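Local structure of coat protein (Tobacco streak virus, 4Y6X) at residues W128-R133 against K138-A143; L67-V72 against G77-V82; G97-K102 against R107-D112; I46-I51 against K116-L121. The protein forms the viral capsid, probably a T=3 icosahedral shell, and binds RNA, this piece being its jelly-roll domain. All coordinates share one frame; numbering follows the deposited sequence.

Contact 1. Residues W128-R133 against K138-A143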
loop_
_atom_site.group_PDB
_atom_site.type_symbol
_atom_site.label_atom_id
_atom_site.label_comp_id
_atom_site.label_asym_id
_atom_site.label_seq_id
_atom_site.Cartn_x
_atom_site.Cartn_y
_atom_site.Cartn_z
ATOM N N TRP A 128 -8.380 -18.514 -10.495
ATOM C CA TRP A 128 -9.726 -18.509 -11.030
ATOM C C TRP A 128 -9.767 -19.163 -12.422
ATOM O O TRP A 128 -8.884 -18.899 -13.229
ATOM C CB TRP A 128 -10.243 -17.096 -11.250
ATOM C CG TRP A 128 -10.586 -16.364 -10.049
ATOM C CD1 TRP A 128 -11.823 -16.162 -9.576
ATOM C CD2 TRP A 128 -9.679 -15.720 -9.141
ATOM N NE1 TRP A 128 -11.770 -15.436 -8.395
ATOM C CE2 TRP A 128 -10.457 -15.148 -8.122
ATOM C CE3 TRP A 128 -8.284 -15.560 -9.101
ATOM C CZ2 TRP A 128 -9.896 -14.423 -7.067
ATOM C CZ3 TRP A 128 -7.726 -14.827 -8.061
ATOM C CH2 TRP A 128 -8.533 -14.251 -7.071
ATOM N N CYS A 129 -10.791 -19.973 -12.668
ATOM C CA CYS A 129 -11.080 -20.541 -14.016
ATOM C C CYS A 129 -12.481 -20.120 -14.455
ATOM O O CYS A 129 -13.486 -20.569 -13.892
ATOM C CB CYS A 129 -11.055 -22.075 -13.974
ATOM S SG CYS A 129 -9.585 -22.719 -13.155
ATOM N N LEU A 130 -12.555 -19.276 -15.467
ATOM C CA LEU A 130 -13.823 -18.809 -15.958
ATOM C C LEU A 130 -14.321 -19.684 -17.094
ATOM O O LEU A 130 -13.558 -20.050 -17.964
ATOM C CB LEU A 130 -13.679 -17.365 -16.432
ATOM C CG LEU A 130 -13.842 -16.310 -15.328
ATOM C CD1 LEU A 130 -12.725 -16.423 -14.306
ATOM C CD2 LEU A 130 -13.778 -14.950 -15.940
ATOM N N ASP A 131 -15.627 -19.913 -17.114
ATOM C CA ASP A 131 -16.315 -20.638 -18.188
ATOM C C ASP A 131 -16.304 -19.849 -19.487
ATOM O O ASP A 131 -16.051 -20.405 -20.525
ATOM C CB ASP A 131 -17.773 -20.937 -17.808
ATOM C CG ASP A 131 -17.903 -22.003 -16.691
ATOM O OD1 ASP A 131 -16.859 -22.528 -16.197
ATOM O OD2 ASP A 131 -19.062 -22.280 -16.264
ATOM N N GLU A 132 -16.581 -18.556 -19.400
ATOM C CA GLU A 132 -16.737 -17.694 -20.548
ATOM C C GLU A 132 -16.017 -16.337 -20.298
ATOM O O GLU A 132 -15.589 -16.036 -19.172
ATOM C CB GLU A 132 -18.260 -17.494 -20.798
ATOM N N ARG A 133 -15.858 -15.549 -21.358
ATOM C CA ARG A 133 -15.228 -14.215 -21.297
ATOM C C ARG A 133 -13.860 -14.218 -20.619
ATOM O O ARG A 133 -13.489 -13.290 -19.829
ATOM C CB ARG A 133 -16.169 -13.219 -20.618
ATOM C CG ARG A 133 -17.520 -13.090 -21.342
ATOM C CD ARG A 133 -18.353 -11.887 -20.883
ATOM N NE ARG A 133 -17.528 -10.663 -20.874
ATOM C CZ ARG A 133 -17.875 -9.477 -20.362
ATOM N NH1 ARG A 133 -19.073 -9.289 -19.826
ATOM N NH2 ARG A 133 -17.001 -8.470 -20.401
ATOM N N LYS A 138 -11.522 -6.641 -16.450
ATOM C CA LYS A 138 -12.348 -6.711 -15.246
ATOM C C LYS A 138 -13.178 -7.963 -15.178
ATOM O O LYS A 138 -14.235 -7.964 -14.607
ATOM C CB LYS A 138 -13.237 -5.461 -15.131
ATOM C CG LYS A 138 -12.395 -4.184 -15.282
ATOM C CD LYS A 138 -13.212 -2.925 -15.060
ATOM C CE LYS A 138 -12.308 -1.722 -15.139
ATOM N NZ LYS A 138 -13.048 -0.519 -14.695
ATOM N N ARG A 139 -12.693 -9.039 -15.756
ATOM C CA ARG A 139 -13.458 -10.258 -15.794
ATOM C C ARG A 139 -13.689 -10.797 -14.373
ATOM O O ARG A 139 -14.704 -11.461 -14.152
ATOM C CB ARG A 139 -12.799 -11.338 -16.662
ATOM C CG ARG A 139 -11.352 -11.594 -16.288
ATOM C CD ARG A 139 -10.645 -12.410 -17.348
ATOM N NE ARG A 139 -9.245 -12.568 -17.014
ATOM C CZ ARG A 139 -8.317 -11.625 -17.185
ATOM N NH1 ARG A 139 -8.646 -10.436 -17.680
ATOM N NH2 ARG A 139 -7.078 -11.875 -16.865
ATOM N N VAL A 140 -12.771 -10.519 -13.468
ATOM C CA VAL A 140 -12.957 -10.689 -12.024
ATOM C C VAL A 140 -12.603 -9.350 -11.325
ATOM O O VAL A 140 -11.592 -8.729 -11.641
ATOM C CB VAL A 140 -12.015 -11.747 -11.487
ATOM C CG1 VAL A 140 -12.094 -11.830 -9.978
ATOM C CG2 VAL A 140 -12.319 -13.090 -12.103
ATOM N N GLN A 141 -13.479 -8.846 -10.507
ATOM C CA GLN A 141 -13.228 -7.621 -9.757
ATOM C C GLN A 141 -13.149 -7.994 -8.287
ATOM O O GLN A 141 -14.127 -8.501 -7.728
ATOM C CB GLN A 141 -14.330 -6.580 -9.996
ATOM C CG GLN A 141 -14.528 -6.283 -11.471
ATOM C CD GLN A 141 -15.813 -5.534 -11.698
ATOM O OE1 GLN A 141 -16.096 -4.562 -11.010
ATOM N NE2 GLN A 141 -16.592 -5.999 -12.603
ATOM N N LEU A 142 -11.988 -7.757 -7.703
ATOM C CA LEU A 142 -11.688 -8.130 -6.338
ATOM C C LEU A 142 -11.902 -6.983 -5.392
ATOM O O LEU A 142 -11.542 -5.873 -5.670
ATOM C CB LEU A 142 -10.243 -8.542 -6.196
ATOM C CG LEU A 142 -10.040 -9.942 -6.722
ATOM C CD1 LEU A 142 -8.666 -10.039 -7.310
ATOM C CD2 LEU A 142 -10.252 -10.937 -5.591
ATOM N N ALA A 143 -12.527 -7.262 -4.274
ATOM C CA ALA A 143 -12.528 -6.329 -3.137
ATOM C C ALA A 143 -11.146 -6.244 -2.568
ATOM O O ALA A 143 -10.243 -7.030 -2.967
ATOM C CB ALA A 143 -13.469 -6.835 -2.098
#
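Inside the jelly-roll sandwich, W128 and L130 of strand 125-130 pack against R139, just before strand 140-150, and V140 and L142 within it. V140 forks between W128 and L130. Its CG1 lies over one face of the indole, displaced toward the rim, as a CH-pi contact 4.2 Å from the centroid of the five-membered W128 ring. With that branch anti to the backbone N (chi1 174°), CG2 is turned to touch W128 CD1 and L130 CD1, both at 4.0 Å. L142 and W128 point at each other, and L142 CD2 lies obliquely to the six-membered ring, 3.8 Å from W128 CZ2. The strands belong to different sheets, their directions 146° apart; no hydrogen bond crosses, and side chains carry most of the contact. F71 and W35 add edge-to-face partners for the indole. Toward the turn, L130 CD2 meets R139 CB at 3.8 Å, the two side chains crossing at about a right angle, and R133 O lies 3.8 Å from R139 CB. Beyond CG the R139 chain is extended to NE, and its guanidinium is held by a salt bridge from NH2 to D44 and by hydrogen bonds from NH1 to the carbonyls of S36 and D136.

Contact 2. Residues L67-V72 against G77-V82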
loop_
_atom_site.group_PDB
_atom_site.type_symbol
_atom_site.label_atom_id
_atom_site.label_comp_id
_atom_site.label_asym_id
_atom_site.label_seq_id
_atom_site.Cartn_x
_atom_site.Cartn_y
_atom_site.Cartn_z
ATOM N N LEU A 67 -6.935 -15.454 5.306
ATOM C CA LEU A 67 -7.028 -14.567 4.180
ATOM C C LEU A 67 -8.497 -14.561 3.728
ATOM O O LEU A 67 -9.069 -15.639 3.464
ATOM C CB LEU A 67 -6.154 -15.076 3.084
ATOM C CG LEU A 67 -6.397 -14.381 1.736
ATOM C CD1 LEU A 67 -5.950 -12.923 1.728
ATOM C CD2 LEU A 67 -5.690 -15.160 0.682
ATOM N N LEU A 68 -9.089 -13.389 3.633
ATOM C CA LEU A 68 -10.433 -13.184 3.127
ATOM C C LEU A 68 -10.384 -12.566 1.779
ATOM O O LEU A 68 -9.664 -11.548 1.574
ATOM C CB LEU A 68 -11.210 -12.221 3.986
ATOM C CG LEU A 68 -11.923 -12.746 5.247
ATOM C CD1 LEU A 68 -11.199 -13.798 6.008
ATOM C CD2 LEU A 68 -12.356 -11.601 6.157
ATOM N N ILE A 69 -11.092 -13.172 0.823
ATOM C CA ILE A 69 -11.238 -12.559 -0.448
ATOM C C ILE A 69 -12.692 -12.471 -0.859
ATOM O O ILE A 69 -13.541 -13.313 -0.470
ATOM C CB ILE A 69 -10.382 -13.195 -1.498
ATOM C CG1 ILE A 69 -10.844 -14.563 -1.811
ATOM C CG2 ILE A 69 -8.896 -13.322 -1.113
ATOM C CD1 ILE A 69 -10.800 -14.718 -3.293
ATOM N N GLY A 70 -12.999 -11.442 -1.623
ATOM C CA GLY A 70 -14.347 -11.277 -2.164
ATOM C C GLY A 70 -14.225 -10.802 -3.566
ATOM O O GLY A 70 -13.303 -10.058 -3.879
ATOM N N PHE A 71 -15.133 -11.214 -4.413
ATOM C CA PHE A 71 -15.088 -10.821 -5.795
ATOM C C PHE A 71 -16.413 -10.955 -6.463
ATOM O O PHE A 71 -17.317 -11.656 -5.968
ATOM C CB PHE A 71 -14.029 -11.596 -6.556
ATOM C CG PHE A 71 -14.325 -13.058 -6.666
ATOM C CD1 PHE A 71 -13.894 -13.933 -5.677
ATOM C CD2 PHE A 71 -14.994 -13.561 -7.767
ATOM C CE1 PHE A 71 -14.159 -15.299 -5.748
ATOM C CE2 PHE A 71 -15.281 -14.933 -7.854
ATOM C CZ PHE A 71 -14.864 -15.785 -6.830
ATOM N N VAL A 72 -16.534 -10.266 -7.583
ATOM C CA VAL A 72 -17.617 -10.458 -8.540
ATOM C C VAL A 72 -16.999 -10.785 -9.886
ATOM O O VAL A 72 -16.024 -10.146 -10.293
ATOM C CB VAL A 72 -18.474 -9.175 -8.686
ATOM C CG1 VAL A 72 -19.566 -9.372 -9.715
ATOM C CG2 VAL A 72 -19.207 -8.907 -7.399
ATOM N N GLY A 77 -17.801 -19.825 -12.971
ATOM C CA GLY A 77 -16.505 -20.462 -13.005
ATOM C C GLY A 77 -16.188 -21.112 -11.695
ATOM O O GLY A 77 -17.073 -21.325 -10.874
ATOM N N THR A 78 -14.911 -21.411 -11.489
ATOM C CA THR A 78 -14.477 -21.960 -10.248
ATOM C C THR A 78 -13.180 -21.278 -9.782
ATOM O O THR A 78 -12.472 -20.653 -10.557
ATOM C CB THR A 78 -14.258 -23.484 -10.370
ATOM O OG1 THR A 78 -13.281 -23.719 -11.359
ATOM C CG2 THR A 78 -15.561 -24.258 -10.795
ATOM N N PHE A 79 -12.899 -21.398 -8.499
ATOM C CA PHE A 79 -11.697 -20.872 -7.962
ATOM C C PHE A 79 -11.210 -21.607 -6.750
ATOM O O PHE A 79 -11.963 -22.269 -6.044
ATOM C CB PHE A 79 -11.879 -19.391 -7.644
ATOM C CG PHE A 79 -12.581 -19.133 -6.354
ATOM C CD1 PHE A 79 -13.952 -19.442 -6.181
ATOM C CD2 PHE A 79 -11.887 -18.550 -5.319
ATOM C CE1 PHE A 79 -14.616 -19.160 -4.977
ATOM C CE2 PHE A 79 -12.525 -18.288 -4.121
ATOM C CZ PHE A 79 -13.880 -18.604 -3.929
ATOM N N GLY A 80 -9.951 -21.396 -6.438
ATOM C CA GLY A 80 -9.417 -21.878 -5.156
ATOM C C GLY A 80 -7.945 -21.624 -5.004
ATOM O O GLY A 80 -7.327 -21.012 -5.851
ATOM N N MET A 81 -7.419 -22.024 -3.861
ATOM C CA MET A 81 -6.015 -21.815 -3.515
ATOM C C MET A 81 -5.177 -22.991 -3.953
ATOM O O MET A 81 -5.580 -24.114 -3.757
ATOM C CB MET A 81 -5.882 -21.598 -2.010
ATOM C CG MET A 81 -4.469 -21.214 -1.531
ATOM S SD MET A 81 -4.497 -20.707 0.243
ATOM C CE MET A 81 -4.446 -18.923 -0.019
ATOM N N VAL A 82 -4.025 -22.730 -4.549
ATOM C CA VAL A 82 -3.070 -23.772 -4.930
ATOM C C VAL A 82 -1.714 -23.541 -4.278
ATOM O O VAL A 82 -1.403 -22.397 -3.920
ATOM C CB VAL A 82 -2.857 -23.848 -6.435
ATOM C CG1 VAL A 82 -4.192 -24.022 -7.104
ATOM C CG2 VAL A 82 -2.169 -22.608 -6.968
#
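F71 and F79 meet as a T-shaped pair in the sandwich core, the edge of F71 directed at the face of F79. Followed outward, the F71 side chain starts at CB, which packs against the carbonyl O of Q141 in the adjoining strand. Its chi1 of 66° places CG between the backbone N and the carbonyl carbon, and from there the ring rises toward the facing sheet. CE1 is the atom that sits over the middle of the F79 ring, 3.7 Å above its plane and 3.8 Å from F79 CE2. CZ, the tip, reaches F79 CD1 at 3.8 Å and also packs on W128 NE1. The ring planes stand at 79° and the centroids of F71 and F79 are 4.9 Å apart. Beside this pair I69 and F79 lie alongside each other, pointing opposite ways, with I69 CD1 set obliquely 4.1 Å from F79 CE2. One further step along, the methyls L67 CD2 and M81 CE touch at 4.0 Å. M81 is extended as far as SD, and a bend at its last torsion (chi3 -101°) turns CE to L67. The strands run roughly antiparallel with their axes 11.0 Å apart, a distance bridged by side chains without a hydrogen bond. Strand 63-73 sits between 140-150 and 107-117 in one sheet, and strand 77-82 between 125-130 and 99-101 in the other; on the outer face of the first, L68 packs on F161 of the second subunit.

Contact 3. Residues G97-K102 against R107-D112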
loop_
_atom_site.group_PDB
_atom_site.type_symbol
_atom_site.label_atom_id
_atom_site.label_comp_id
_atom_site.label_asym_id
_atom_site.label_seq_id
_atom_site.Cartn_x
_atom_site.Cartn_y
_atom_site.Cartn_z
ATOM N N GLY A 97 -10.601 -28.085 -2.173
ATOM C CA GLY A 97 -11.235 -26.847 -1.846
ATOM C C GLY A 97 -11.720 -25.981 -3.005
ATOM O O GLY A 97 -12.086 -24.847 -2.759
ATOM N N ARG A 98 -11.659 -26.474 -4.248
ATOM C CA ARG A 98 -12.145 -25.734 -5.388
ATOM C C ARG A 98 -13.606 -25.417 -5.143
ATOM O O ARG A 98 -14.358 -26.266 -4.676
ATOM C CB ARG A 98 -12.015 -26.559 -6.651
ATOM C CG ARG A 98 -12.592 -25.869 -7.824
ATOM C CD ARG A 98 -12.670 -26.644 -9.081
ATOM N NE ARG A 98 -11.405 -26.778 -9.738
ATOM C CZ ARG A 98 -11.257 -26.654 -11.042
ATOM N NH1 ARG A 98 -12.244 -26.252 -11.826
ATOM N NH2 ARG A 98 -10.092 -26.921 -11.543
ATOM N N LEU A 99 -14.026 -24.194 -5.432
ATOM C CA LEU A 99 -15.423 -23.794 -5.268
ATOM C C LEU A 99 -15.935 -23.093 -6.520
ATOM O O LEU A 99 -15.192 -22.474 -7.216
ATOM C CB LEU A 99 -15.522 -22.802 -4.125
ATOM C CG LEU A 99 -15.380 -23.363 -2.712
ATOM C CD1 LEU A 99 -15.491 -22.183 -1.732
ATOM C CD2 LEU A 99 -16.459 -24.423 -2.431
ATOM N N GLY A 100 -17.233 -23.157 -6.748
ATOM C CA GLY A 100 -17.903 -22.505 -7.847
ATOM C C GLY A 100 -18.354 -21.091 -7.496
ATOM O O GLY A 100 -18.439 -20.716 -6.304
ATOM N N PHE A 101 -18.568 -20.293 -8.541
ATOM C CA PHE A 101 -19.217 -18.983 -8.454
ATOM C C PHE A 101 -20.065 -18.746 -9.677
ATOM O O PHE A 101 -19.890 -19.408 -10.676
ATOM C CB PHE A 101 -18.183 -17.847 -8.315
ATOM C CG PHE A 101 -17.150 -17.795 -9.387
ATOM C CD1 PHE A 101 -17.382 -17.142 -10.570
ATOM C CD2 PHE A 101 -15.917 -18.347 -9.186
ATOM C CE1 PHE A 101 -16.403 -17.073 -11.547
ATOM C CE2 PHE A 101 -14.935 -18.279 -10.115
ATOM C CZ PHE A 101 -15.183 -17.650 -11.304
ATOM N N LYS A 102 -20.977 -17.789 -9.569
ATOM C CA LYS A 102 -21.920 -17.420 -10.611
ATOM C C LYS A 102 -21.688 -16.011 -11.132
ATOM O O LYS A 102 -21.162 -15.163 -10.428
ATOM C CB LYS A 102 -23.337 -17.474 -10.046
ATOM C CG LYS A 102 -23.757 -18.869 -9.540
ATOM C CD LYS A 102 -23.596 -19.925 -10.640
ATOM N N ARG A 107 -19.125 -13.288 -4.421
ATOM C CA ARG A 107 -18.690 -14.509 -3.780
ATOM C C ARG A 107 -17.564 -14.198 -2.831
ATOM O O ARG A 107 -16.676 -13.388 -3.130
ATOM C CB ARG A 107 -18.207 -15.413 -4.883
ATOM C CG ARG A 107 -17.697 -16.743 -4.490
ATOM C CD ARG A 107 -18.847 -17.421 -3.816
ATOM N NE ARG A 107 -18.936 -18.821 -4.151
ATOM C CZ ARG A 107 -19.328 -19.768 -3.312
ATOM N NH1 ARG A 107 -19.749 -19.484 -2.073
ATOM N NH2 ARG A 107 -19.303 -21.027 -3.727
ATOM N N SER A 108 -17.536 -14.837 -1.686
ATOM C CA SER A 108 -16.395 -14.629 -0.825
ATOM C C SER A 108 -15.869 -15.928 -0.273
ATOM O O SER A 108 -16.477 -16.956 -0.450
ATOM C CB SER A 108 -16.778 -13.685 0.292
ATOM O OG SER A 108 -17.800 -14.235 1.071
ATOM N N ARG A 109 -14.681 -15.886 0.311
ATOM C CA ARG A 109 -14.048 -17.074 0.868
ATOM C C ARG A 109 -13.066 -16.690 1.937
ATOM O O ARG A 109 -12.343 -15.688 1.775
ATOM C CB ARG A 109 -13.299 -17.837 -0.239
ATOM C CG ARG A 109 -12.595 -19.134 0.134
ATOM C CD ARG A 109 -13.399 -20.372 0.081
ATOM N NE ARG A 109 -12.581 -21.525 -0.294
ATOM C CZ ARG A 109 -11.806 -22.245 0.534
ATOM N NH1 ARG A 109 -11.706 -21.967 1.832
ATOM N NH2 ARG A 109 -11.121 -23.284 0.050
ATOM N N ASP A 110 -13.081 -17.448 3.028
ATOM C CA ASP A 110 -12.083 -17.354 4.109
ATOM C C ASP A 110 -11.121 -18.495 4.014
ATOM O O ASP A 110 -11.534 -19.636 4.060
ATOM C CB ASP A 110 -12.832 -17.479 5.429
ATOM N N PHE A 111 -9.858 -18.240 3.781
ATOM C CA PHE A 111 -8.862 -19.299 3.661
ATOM C C PHE A 111 -8.112 -19.338 4.997
ATOM O O PHE A 111 -7.694 -18.270 5.491
ATOM C CB PHE A 111 -7.886 -18.965 2.550
ATOM C CG PHE A 111 -8.469 -19.003 1.214
ATOM C CD1 PHE A 111 -8.670 -20.226 0.581
ATOM C CD2 PHE A 111 -8.840 -17.838 0.556
ATOM C CE1 PHE A 111 -9.214 -20.284 -0.690
ATOM C CE2 PHE A 111 -9.380 -17.896 -0.721
ATOM C CZ PHE A 111 -9.572 -19.128 -1.340
ATOM N N ASP A 112 -7.942 -20.533 5.578
ATOM C CA ASP A 112 -7.215 -20.696 6.850
ATOM C C ASP A 112 -5.729 -20.825 6.490
ATOM O O ASP A 112 -5.338 -21.592 5.626
ATOM C CB ASP A 112 -7.686 -21.895 7.695
HETATM O O HOH W 1 -12.651 -21.941 -2.960
#
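The guanidinium of R107 turns its NE-NH2 edge to G100 O, which lies only 2° out of the group's plane. Both nitrogens grip this one carbonyl oxygen: R107 NE at 2.9 Å from G100 O, and R107 NH2 at 2.7 Å with an N-H...O angle of 151°. This side-on pair fixes the rotation of the group. The R109 guanidinium carries F111 CE1 over the centre of one face, 3.4 Å above the plane. Its edge is given to G97 O, bonded weakly by R109 NH2 at 3.4 Å, and to a water in the plane. That water accepts from R109 NE at 2.7 Å and donates to G97 O at 3.0 Å. L99 crosses R109 at about a right angle; how closely its CD1 approaches is doubtful. Each arginine has CG opposite its backbone N, then bends at chi2 and chi3 to reach the other strand. R107 NH1 also bonds to N164 O of the second subunit, and S108 OG to V163 O there. Polar bridges thus join strand 99-101 and the loop before it to strand 107-117, across the ends of the two jelly-roll sheets, and the C-terminal arm of the second subunit docks on strand 107-117 in the domain-swapped dimer.

Contact 4. Residues I46-I51 against K116-L121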
loop_
_atom_site.group_PDB
_atom_site.type_symbol
_atom_site.label_atom_id
_atom_site.label_comp_id
_atom_site.label_asym_id
_atom_site.label_seq_id
_atom_site.Cartn_x
_atom_site.Cartn_y
_atom_site.Cartn_z
ATOM N N ILE A 46 -3.349 -15.080 -8.634
ATOM C CA ILE A 46 -2.653 -14.082 -7.837
ATOM C C ILE A 46 -1.815 -14.747 -6.746
ATOM O O ILE A 46 -2.375 -15.393 -5.848
ATOM C CB ILE A 46 -3.651 -13.122 -7.226
ATOM C CG1 ILE A 46 -4.435 -12.494 -8.367
ATOM C CG2 ILE A 46 -2.909 -12.060 -6.406
ATOM C CD1 ILE A 46 -5.522 -11.583 -7.891
ATOM N N PRO A 47 -0.469 -14.605 -6.810
ATOM C CA PRO A 47 0.379 -15.221 -5.803
ATOM C C PRO A 47 0.269 -14.549 -4.453
ATOM O O PRO A 47 0.034 -13.342 -4.378
ATOM C CB PRO A 47 1.797 -15.032 -6.345
ATOM C CG PRO A 47 1.648 -14.552 -7.742
ATOM C CD PRO A 47 0.318 -13.876 -7.816
ATOM N N PHE A 48 0.404 -15.338 -3.400
ATOM C CA PHE A 48 0.338 -14.812 -2.040
ATOM C C PHE A 48 1.383 -13.736 -1.754
ATOM O O PHE A 48 1.076 -12.782 -1.059
ATOM C CB PHE A 48 0.400 -15.923 -1.003
ATOM C CG PHE A 48 0.065 -15.480 0.364
ATOM C CD1 PHE A 48 -1.236 -15.200 0.714
ATOM C CD2 PHE A 48 1.058 -15.337 1.336
ATOM C CE1 PHE A 48 -1.542 -14.766 2.003
ATOM C CE2 PHE A 48 0.746 -14.942 2.636
ATOM C CZ PHE A 48 -0.563 -14.666 2.973
ATOM N N LYS A 49 2.599 -13.877 -2.267
ATOM C CA LYS A 49 3.630 -12.843 -2.037
ATOM C C LYS A 49 3.164 -11.503 -2.566
ATOM O O LYS A 49 3.424 -10.509 -1.947
ATOM C CB LYS A 49 5.006 -13.216 -2.632
ATOM N N THR A 50 2.441 -11.474 -3.683
ATOM C CA THR A 50 1.894 -10.257 -4.240
ATOM C C THR A 50 0.792 -9.687 -3.372
ATOM O O THR A 50 0.667 -8.499 -3.263
ATOM C CB THR A 50 1.269 -10.521 -5.638
ATOM O OG1 THR A 50 2.304 -10.951 -6.506
ATOM C CG2 THR A 50 0.580 -9.289 -6.249
ATOM N N ILE A 51 -0.063 -10.536 -2.809
ATOM C CA ILE A 51 -1.111 -10.055 -1.974
ATOM C C ILE A 51 -0.547 -9.276 -0.788
ATOM O O ILE A 51 -1.078 -8.258 -0.381
ATOM C CB ILE A 51 -1.999 -11.206 -1.474
ATOM C CG1 ILE A 51 -2.866 -11.709 -2.623
ATOM C CG2 ILE A 51 -2.886 -10.725 -0.334
ATOM C CD1 ILE A 51 -3.497 -13.055 -2.401
ATOM N N LYS A 116 1.053 -19.767 9.886
ATOM C CA LYS A 116 2.333 -19.971 9.256
ATOM C C LYS A 116 3.038 -18.647 8.966
ATOM O O LYS A 116 2.393 -17.587 8.878
ATOM C CB LYS A 116 2.146 -20.740 7.951
ATOM C CG LYS A 116 1.567 -22.173 8.099
ATOM C CD LYS A 116 1.511 -22.792 6.704
ATOM C CE LYS A 116 0.892 -24.182 6.609
ATOM N NZ LYS A 116 0.871 -24.933 7.883
ATOM N N LEU A 117 4.343 -18.727 8.727
ATOM C CA LEU A 117 5.149 -17.582 8.309
ATOM C C LEU A 117 5.129 -17.460 6.813
ATOM O O LEU A 117 4.782 -18.400 6.086
ATOM C CB LEU A 117 6.595 -17.738 8.748
ATOM C CG LEU A 117 6.954 -17.485 10.232
ATOM C CD1 LEU A 117 6.258 -18.465 11.142
ATOM C CD2 LEU A 117 8.460 -17.552 10.479
ATOM N N LEU A 118 5.517 -16.290 6.330
ATOM C CA LEU A 118 5.526 -16.007 4.891
ATOM C C LEU A 118 6.336 -17.008 4.067
ATOM O O LEU A 118 5.874 -17.449 3.006
ATOM C CB LEU A 118 6.010 -14.581 4.611
ATOM C CG LEU A 118 5.914 -14.138 3.133
ATOM C CD1 LEU A 118 4.507 -14.327 2.546
ATOM C CD2 LEU A 118 6.360 -12.694 2.987
ATOM N N ASN A 119 7.504 -17.407 4.551
ATOM C CA ASN A 119 8.323 -18.348 3.802
ATOM C C ASN A 119 7.636 -19.697 3.607
ATOM O O ASN A 119 7.989 -20.425 2.682
ATOM C CB ASN A 119 9.739 -18.524 4.412
ATOM C CG ASN A 119 9.716 -18.903 5.887
ATOM O OD1 ASN A 119 9.144 -19.914 6.280
ATOM N ND2 ASN A 119 10.357 -18.086 6.709
ATOM N N GLN A 120 6.668 -20.032 4.463
ATOM C CA GLN A 120 5.877 -21.254 4.297
ATOM C C GLN A 120 4.636 -21.087 3.394
ATOM O O GLN A 120 4.041 -22.076 2.998
ATOM C CB GLN A 120 5.402 -21.761 5.646
ATOM C CG GLN A 120 6.438 -22.270 6.613
ATOM C CD GLN A 120 5.864 -22.300 8.012
ATOM O OE1 GLN A 120 5.830 -21.283 8.697
ATOM N NE2 GLN A 120 5.364 -23.461 8.433
ATOM N N LEU A 121 4.251 -19.854 3.076
ATOM C CA LEU A 121 3.085 -19.561 2.242
ATOM C C LEU A 121 3.443 -18.942 0.900
ATOM O O LEU A 121 2.562 -18.739 0.043
ATOM C CB LEU A 121 2.161 -18.604 2.970
ATOM C CG LEU A 121 1.560 -19.091 4.304
ATOM C CD1 LEU A 121 0.928 -17.972 5.088
ATOM C CD2 LEU A 121 0.547 -20.188 4.078
#
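Apolar packing centres on the F48 ring, which projects from helix 48-52 and whose CD2-CE2 side meets both L118 and L121. L118 CD1 approaches at the ring's edge, near its plane, and is 3.8 Å from F48 CD2. L121 comes from an oblique direction, CB lying 3.8 Å from F48 CD2 and CD1 3.9 Å from F48 CE2. With CG opposite the backbone N (chi1 -168°), F48 extends the ring out from its helix to both leucines. F64 of strand 63-73 adds an edge-to-face partner and also touches L118 and L121, making this a small hydrophobic cluster. A carbonyl joins the packing: L121 O is 3.7 Å from F48 CB, without a hydrogen bond across the contact. Hydrogen bonds instead shape each side separately. P47, at the N-cap position, receives I51 N on its O at 3.2 Å. In the other segment Q120 folds back, and its OE1 accepts from L117 N at 3.0 Å; the N-H...O angle is a nearly straight 168°, although the donor stands 40° out of the amide carbonyl plane. Helix 48-52, leading from strand 44-47 toward 63-73, and the weakly bonded turn 118-121, from 107-117 to 125-130, lie in connections between sheets, the crossovers of a jelly-roll barrel.

Overall arrangement
Contacts 1, 2 and 3 join the two facing antiparallel sheets of one jelly roll, strands 25-30, 140-150, 63-73 and 107-117 (BIDG in the usual lettering) against 44-47, 125-130, 77-82 and 99-101 (CHEF); contact 4 joins two of the connections that pass between them. Contacts 2, 3 and 1 follow in series along the chain; contact 4 closes a long loop enclosing 2 and 3. The centres of contacts 2 and 3 are about 5 Å apart, those of 1 and 2 about 10 Å, and those of 1 and 4 about 22 Å, across the chain's centre. Backbone pairing ties contact 2 to contacts 1 and 3, and F71, W128 and F101 pack between them. Contacts 1, 2 and 3 also meet the second subunit.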